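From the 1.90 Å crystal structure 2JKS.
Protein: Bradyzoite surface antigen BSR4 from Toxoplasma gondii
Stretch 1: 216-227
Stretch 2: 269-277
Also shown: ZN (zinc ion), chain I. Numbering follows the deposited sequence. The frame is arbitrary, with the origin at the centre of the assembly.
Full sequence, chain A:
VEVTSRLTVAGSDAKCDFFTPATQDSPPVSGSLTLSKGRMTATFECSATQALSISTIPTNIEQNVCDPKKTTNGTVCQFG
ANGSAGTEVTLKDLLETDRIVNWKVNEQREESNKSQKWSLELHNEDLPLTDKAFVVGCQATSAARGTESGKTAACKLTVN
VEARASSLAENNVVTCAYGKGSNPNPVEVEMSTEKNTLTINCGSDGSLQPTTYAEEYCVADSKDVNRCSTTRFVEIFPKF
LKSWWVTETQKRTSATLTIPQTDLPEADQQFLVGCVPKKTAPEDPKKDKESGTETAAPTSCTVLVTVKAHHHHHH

Stretch 1 216-227: EYCVADSKDVNR
Stretch 2 269-277: QQFLVGCVP

Stretch 2 runs as a continuous strand from Gln269 to Pro277, and the short strand that opens stretch 1 crosses it: this strand, around Tyr217, runs at 90° to it, the axes 4.9 Å apart at closest approach. One antiparallel bridge pairs the two backbones. It joins Cys218 and Leu272 (CA to CA, 5.0 Å), held by Cys218 N to Leu272 O at 2.9 Å and 158° and by Leu272 N to Cys218 O at 3.2 Å and 139°. Just beyond it, one water accepts from Ala220 N (2.9 Å) and donates to Gln270 O (3.0 Å), extending the link where direct pairing has stopped.

Leu272 covers the most surface. Its chi1 and chi2 are both t (-174°, 159°), and stretch 1 wraps around its methyls: CD2 lies 3.7 Å from Cys218 CB and 3.8 Å from Val225 CB, while CD1 lies 3.6 Å from Asp224 N and 3.7 Å from Lys223 CA. Residues 220-222 have helical phi/psi, and Lys223 N bonds back to Ala220 O at 3.0 Å; Lys223 itself has positive phi (49/28). A type I turn from Asp224 to Arg227 follows, closed by Arg227 N to Asp224 O at 2.9 Å.

Val225, second in that turn, points toward the strand with chi1 p (76°). Its CG1 meets Val276 CG1 at 3.9 Å, and its CG2 approaches Gly274 N at 3.9 Å. An ideal CB on Gly274 would fall 3.3 Å from Val225 CG2, a tight fit; the backbone angles (170/-153) by themselves call for glycine.

Tyr217, chi1 p (62°) and chi2 95°, lays one ring face over Phe271 CB, 3.3 Å from Tyr217 CD1. At the exposed margin, Lys223 NZ makes a weak hydrogen bond to Gln270 OE1 at 3.2 Å.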

ATOM      1  N   GLU A 216     -24.850  13.192   5.155  1.00 26.00           N
ATOM      2  CA  GLU A 216     -24.545  12.864   6.547  1.00 26.40           C
ATOM      3  C   GLU A 216     -23.061  12.786   6.889  1.00 26.47           C
ATOM      4  O   GLU A 216     -22.211  12.489   6.031  1.00 26.61           O
ATOM      5  CB  GLU A 216     -25.183  11.538   6.931  1.00 25.96           C
ATOM      6  CG  GLU A 216     -26.697  11.676   7.000  1.00 29.70           C
ATOM      7  CD  GLU A 216     -27.450  10.402   7.085  1.00 32.85           C
ATOM      8  OE1 GLU A 216     -26.872   9.295   6.995  1.00 26.40           O
ATOM      9  OE2 GLU A 216     -28.694  10.548   7.223  1.00 34.89           O
ATOM     10  N   TYR A 217     -22.756  12.940   8.186  1.00 26.66           N
ATOM     11  CA  TYR A 217     -21.410  12.653   8.667  1.00 26.57           C
ATOM     12  C   TYR A 217     -21.458  11.729   9.859  1.00 26.35           C
ATOM     13  O   TYR A 217     -22.553  11.402  10.339  1.00 26.67           O
ATOM     14  CB  TYR A 217     -20.677  13.976   8.960  1.00 27.15           C
ATOM     15  CG  TYR A 217     -21.336  14.809  10.040  1.00 26.88           C
ATOM     16  CD1 TYR A 217     -20.923  14.724  11.369  1.00 26.57           C
ATOM     17  CD2 TYR A 217     -22.376  15.673   9.723  1.00 26.62           C
ATOM     18  CE1 TYR A 217     -21.522  15.495  12.374  1.00 27.97           C
ATOM     19  CE2 TYR A 217     -22.988  16.433  10.709  1.00 28.83           C
ATOM     20  CZ  TYR A 217     -22.547  16.340  12.037  1.00 29.07           C
ATOM     21  OH  TYR A 217     -23.188  17.089  13.005  1.00 32.41           O
ATOM     22  N   CYS A 218     -20.292  11.280  10.338  1.00 26.17           N
ATOM     23  CA  CYS A 218     -20.200  10.548  11.602  1.00 25.31           C
ATOM     24  C   CYS A 218     -19.988  11.567  12.719  1.00 26.24           C
ATOM     25  O   CYS A 218     -19.110  12.461  12.617  1.00 24.39           O
ATOM     26  CB  CYS A 218     -19.035   9.543  11.609  1.00 25.06           C
ATOM     27  SG  CYS A 218     -18.859   8.458  10.165  1.00 27.62           S
ATOM     28  N   VAL A 219     -20.792  11.491  13.775  1.00 27.79           N
ATOM     29  CA  VAL A 219     -20.482  12.316  14.964  1.00 29.51           C
ATOM     30  C   VAL A 219     -18.994  12.220  15.352  1.00 30.12           C
ATOM     31  O   VAL A 219     -18.418  11.116  15.417  1.00 30.57           O
ATOM     32  CB  VAL A 219     -21.402  11.984  16.160  1.00 30.71           C
ATOM     33  CG1 VAL A 219     -21.139  12.976  17.319  1.00 31.71           C
ATOM     34  CG2 VAL A 219     -22.829  12.067  15.686  1.00 32.39           C
ATOM     35  N   ALA A 220     -18.377  13.378  15.594  1.00 30.06           N
ATOM     36  CA  ALA A 220     -16.929  13.426  15.711  1.00 30.58           C
ATOM     37  C   ALA A 220     -16.425  12.831  17.031  1.00 30.26           C
ATOM     38  O   ALA A 220     -15.276  12.445  17.083  1.00 28.45           O
ATOM     39  CB  ALA A 220     -16.407  14.852  15.483  1.00 30.70           C
ATOM     40  N   ASP A 221     -17.301  12.707  18.052  1.00 31.68           N
ATOM     41  CA  ASP A 221     -16.884  12.238  19.428  1.00 33.19           C
ATOM     42  C   ASP A 221     -16.178  10.887  19.429  1.00 32.30           C
ATOM     43  O   ASP A 221     -15.257  10.664  20.197  1.00 31.20           O
ATOM     44  CB  ASP A 221     -18.066  12.106  20.421  1.00 34.86           C
ATOM     45  CG  ASP A 221     -19.173  13.124  20.201  1.00 41.90           C
ATOM     46  OD1 ASP A 221     -18.926  14.197  19.591  1.00 46.67           O
ATOM     47  OD2 ASP A 221     -20.326  12.838  20.669  1.00 48.55           O
ATOM     48  N   SER A 222     -16.593   9.983  18.547  1.00 31.00           N
ATOM     49  CA  SER A 222     -15.954   8.655  18.484  1.00 30.34           C
ATOM     50  C   SER A 222     -14.480   8.697  18.048  1.00 29.82           C
ATOM     51  O   SER A 222     -13.732   7.794  18.352  1.00 27.33           O
ATOM     52  CB  SER A 222     -16.722   7.729  17.509  1.00 30.53           C
ATOM     53  OG  SER A 222     -16.334   8.035  16.159  1.00 29.19           O
ATOM     54  N   LYS A 223     -14.082   9.752  17.318  1.00 29.80           N
ATOM     55  CA  LYS A 223     -12.731   9.814  16.688  1.00 29.73           C
ATOM     56  C   LYS A 223     -12.322   8.552  15.889  1.00 29.27           C
ATOM     57  O   LYS A 223     -11.147   8.249  15.696  1.00 26.70           O
ATOM     58  CB  LYS A 223     -11.648  10.269  17.725  1.00 32.11           C
ATOM     59  CG  LYS A 223     -12.021  11.486  18.593  1.00 32.48           C
ATOM     60  CD  LYS A 223     -12.372  12.727  17.803  1.00 39.40           C
ATOM     61  CE  LYS A 223     -12.392  14.056  18.676  1.00 39.39           C
ATOM     62  NZ  LYS A 223     -13.498  14.996  18.213  1.00 42.95           N
ATOM     63  N   ASP A 224     -13.316   7.837  15.350  1.00 27.69           N
ATOM     64  CA  ASP A 224     -13.026   6.579  14.699  1.00 28.29           C
ATOM     65  C   ASP A 224     -14.118   6.363  13.686  1.00 27.64           C
ATOM     66  O   ASP A 224     -15.293   6.165  14.029  1.00 26.68           O
ATOM     67  CB  ASP A 224     -13.003   5.455  15.751  1.00 28.87           C
ATOM     68  CG  ASP A 224     -12.702   4.109  15.180  1.00 31.60           C
ATOM     69  OD1 ASP A 224     -12.473   3.926  13.956  1.00 32.36           O
ATOM     70  OD2 ASP A 224     -12.660   3.195  16.001  1.00 35.70           O
ATOM     71  N   VAL A 225     -13.742   6.385  12.419  1.00 26.98           N
ATOM     72  CA  VAL A 225     -14.733   6.134  11.367  1.00 26.97           C
ATOM     73  C   VAL A 225     -15.418   4.736  11.475  1.00 28.72           C
ATOM     74  O   VAL A 225     -16.489   4.537  10.899  1.00 28.88           O
ATOM     75  CB  VAL A 225     -14.085   6.342   9.953  1.00 27.03           C
ATOM     76  CG1 VAL A 225     -13.177   5.176   9.561  1.00 24.45           C
ATOM     77  CG2 VAL A 225     -15.139   6.608   8.877  1.00 25.59           C
ATOM     78  N   ASN A 226     -14.772   3.786  12.147  1.00 29.59           N
ATOM     79  CA  ASN A 226     -15.370   2.473  12.359  1.00 30.65           C
ATOM     80  C   ASN A 226     -16.526   2.496  13.367  1.00 32.28           C
ATOM     81  O   ASN A 226     -17.344   1.550  13.382  1.00 32.40           O
ATOM     82  CB  ASN A 226     -14.341   1.446  12.829  1.00 30.47           C
ATOM     83  CG  ASN A 226     -13.355   1.042  11.776  1.00 30.52           C
ATOM     84  OD1 ASN A 226     -13.610   1.069  10.568  1.00 29.82           O
ATOM     85  ND2 ASN A 226     -12.208   0.581  12.252  1.00 33.40           N
ATOM     86  N   ARG A 227     -16.601   3.546  14.193  1.00 32.01           N
ATOM     87  CA  ARG A 227     -17.756   3.795  15.083  1.00 33.94           C
ATOM     88  C   ARG A 227     -18.495   5.063  14.640  1.00 32.09           C
ATOM     89  O   ARG A 227     -18.284   6.177  15.178  1.00 31.86           O
ATOM     90  CB  ARG A 227     -17.303   3.854  16.551  1.00 33.76           C
ATOM     91  CG  ARG A 227     -16.491   2.580  16.965  1.00 39.28           C
ATOM     92  CD  ARG A 227     -16.102   2.550  18.467  1.00 39.99           C
ATOM     93  NE  ARG A 227     -15.559   3.842  18.898  1.00 49.86           N
ATOM     94  CZ  ARG A 227     -14.265   4.135  19.061  1.00 53.54           C
ATOM     95  NH1 ARG A 227     -13.321   3.209  18.852  1.00 52.79           N
ATOM     96  NH2 ARG A 227     -13.919   5.378  19.438  1.00 52.07           N
ATOM     97  N   GLN A 269     -17.371  23.981  14.160  1.00 25.34           N
ATOM     98  CA  GLN A 269     -18.067  22.690  14.189  1.00 26.03           C
ATOM     99  C   GLN A 269     -17.016  21.603  13.881  1.00 26.24           C
ATOM    100  O   GLN A 269     -15.934  21.880  13.373  1.00 27.04           O
ATOM    101  CB  GLN A 269     -19.176  22.662  13.119  1.00 26.18           C
ATOM    102  CG  GLN A 269     -20.154  23.832  13.163  1.00 26.86           C
ATOM    103  CD  GLN A 269     -21.056  23.775  14.384  1.00 28.00           C
ATOM    104  OE1 GLN A 269     -21.246  22.698  14.969  1.00 28.51           O
ATOM    105  NE2 GLN A 269     -21.630  24.940  14.776  1.00 26.98           N
ATOM    106  N   GLN A 270     -17.329  20.356  14.173  1.00 26.81           N
ATOM    107  CA  GLN A 270     -16.367  19.284  13.832  1.00 25.49           C
ATOM    108  C   GLN A 270     -17.221  18.184  13.298  1.00 25.57           C
ATOM    109  O   GLN A 270     -18.382  18.012  13.718  1.00 24.38           O
ATOM    110  CB  GLN A 270     -15.646  18.745  15.051  1.00 26.00           C
ATOM    111  CG  GLN A 270     -14.568  19.625  15.676  1.00 27.75           C
ATOM    112  CD  GLN A 270     -13.691  18.789  16.612  1.00 36.35           C
ATOM    113  OE1 GLN A 270     -14.222  18.030  17.466  1.00 35.09           O
ATOM    114  NE2 GLN A 270     -12.344  18.882  16.438  1.00 31.68           N
ATOM    115  N   PHE A 271     -16.685  17.491  12.297  1.00 25.35           N
ATOM    116  CA  PHE A 271     -17.391  16.338  11.738  1.00 25.80           C
ATOM    117  C   PHE A 271     -16.341  15.300  11.347  1.00 25.44           C
ATOM    118  O   PHE A 271     -15.155  15.625  11.226  1.00 25.06           O
ATOM    119  CB  PHE A 271     -18.347  16.709  10.587  1.00 23.56           C
ATOM    120  CG  PHE A 271     -17.654  17.174   9.319  1.00 25.99           C
ATOM    121  CD1 PHE A 271     -17.306  16.246   8.312  1.00 25.24           C
ATOM    122  CD2 PHE A 271     -17.325  18.527   9.132  1.00 23.87           C
ATOM    123  CE1 PHE A 271     -16.713  16.668   7.145  1.00 22.77           C
ATOM    124  CE2 PHE A 271     -16.733  18.949   7.923  1.00 23.45           C
ATOM    125  CZ  PHE A 271     -16.426  18.035   6.944  1.00 20.82           C
ATOM    126  N   LEU A 272     -16.789  14.052  11.178  1.00 23.41           N
ATOM    127  CA  LEU A 272     -15.884  12.984  10.808  1.00 24.67           C
ATOM    128  C   LEU A 272     -16.417  12.258   9.569  1.00 24.43           C
ATOM    129  O   LEU A 272     -17.565  11.941   9.490  1.00 23.77           O
ATOM    130  CB  LEU A 272     -15.744  12.051  12.005  1.00 25.75           C
ATOM    131  CG  LEU A 272     -14.817  10.874  12.133  1.00 29.35           C
ATOM    132  CD1 LEU A 272     -14.684  10.643  13.617  1.00 27.70           C
ATOM    133  CD2 LEU A 272     -15.358   9.615  11.441  1.00 29.14           C
ATOM    134  N   VAL A 273     -15.539  12.021   8.599  1.00 25.11           N
ATOM    135  CA  VAL A 273     -15.789  11.087   7.533  1.00 25.53           C
ATOM    136  C   VAL A 273     -14.485  10.292   7.316  1.00 26.21           C
ATOM    137  O   VAL A 273     -13.523  10.441   8.057  1.00 25.28           O
ATOM    138  CB  VAL A 273     -16.134  11.807   6.211  1.00 25.40           C
ATOM    139  CG1 VAL A 273     -17.464  12.524   6.304  1.00 27.74           C
ATOM    140  CG2 VAL A 273     -15.018  12.824   5.874  1.00 28.07           C
ATOM    141  N   GLY A 274     -14.490   9.421   6.316  1.00 25.97           N
ATOM    142  CA  GLY A 274     -13.283   8.701   5.984  1.00 25.14           C
ATOM    143  C   GLY A 274     -13.503   7.583   5.005  1.00 25.55           C
ATOM    144  O   GLY A 274     -14.429   7.627   4.153  1.00 23.83           O
ATOM    145  N   CYS A 275     -12.612   6.594   5.111  1.00 25.64           N
ATOM    146  CA  CYS A 275     -12.571   5.458   4.196  1.00 25.57           C
ATOM    147  C   CYS A 275     -12.397   4.195   4.994  1.00 26.32           C
ATOM    148  O   CYS A 275     -11.527   4.098   5.874  1.00 24.24           O
ATOM    149  CB  CYS A 275     -11.421   5.617   3.178  1.00 24.36           C
ATOM    150  SG  CYS A 275     -11.459   7.095   2.151  1.00 25.89           S
ATOM    151  N   VAL A 276     -13.254   3.216   4.696  1.00 27.32           N
ATOM    152  CA  VAL A 276     -13.115   1.873   5.272  1.00 28.98           C
ATOM    153  C   VAL A 276     -12.709   0.881   4.185  1.00 30.63           C
ATOM    154  O   VAL A 276     -13.006   1.114   2.997  1.00 29.94           O
ATOM    155  CB  VAL A 276     -14.413   1.442   6.057  1.00 29.06           C
ATOM    156  CG1 VAL A 276     -14.692   2.458   7.167  1.00 30.28           C
ATOM    157  CG2 VAL A 276     -15.592   1.394   5.119  1.00 28.19           C
ATOM    158  N   PRO A 277     -11.958  -0.188   4.562  1.00 32.47           N
ATOM    159  CA  PRO A 277     -11.586  -1.180   3.537  1.00 35.10           C
ATOM    160  C   PRO A 277     -12.844  -1.741   2.882  1.00 37.58           C
ATOM    161  O   PRO A 277     -13.847  -2.008   3.591  1.00 36.80           O
ATOM    162  CB  PRO A 277     -10.870  -2.305   4.339  1.00 34.81           C
ATOM    163  CG  PRO A 277     -10.450  -1.705   5.608  1.00 32.90           C
ATOM    164  CD  PRO A 277     -11.398  -0.516   5.888  1.00 32.48           C
TER
HETATM  165 ZN    ZN I1323     -29.548   8.777   7.100  1.00 42.02          ZN
HETATM  166  O   HOH W   1     -19.710  15.938  15.466  1.00 28.49           O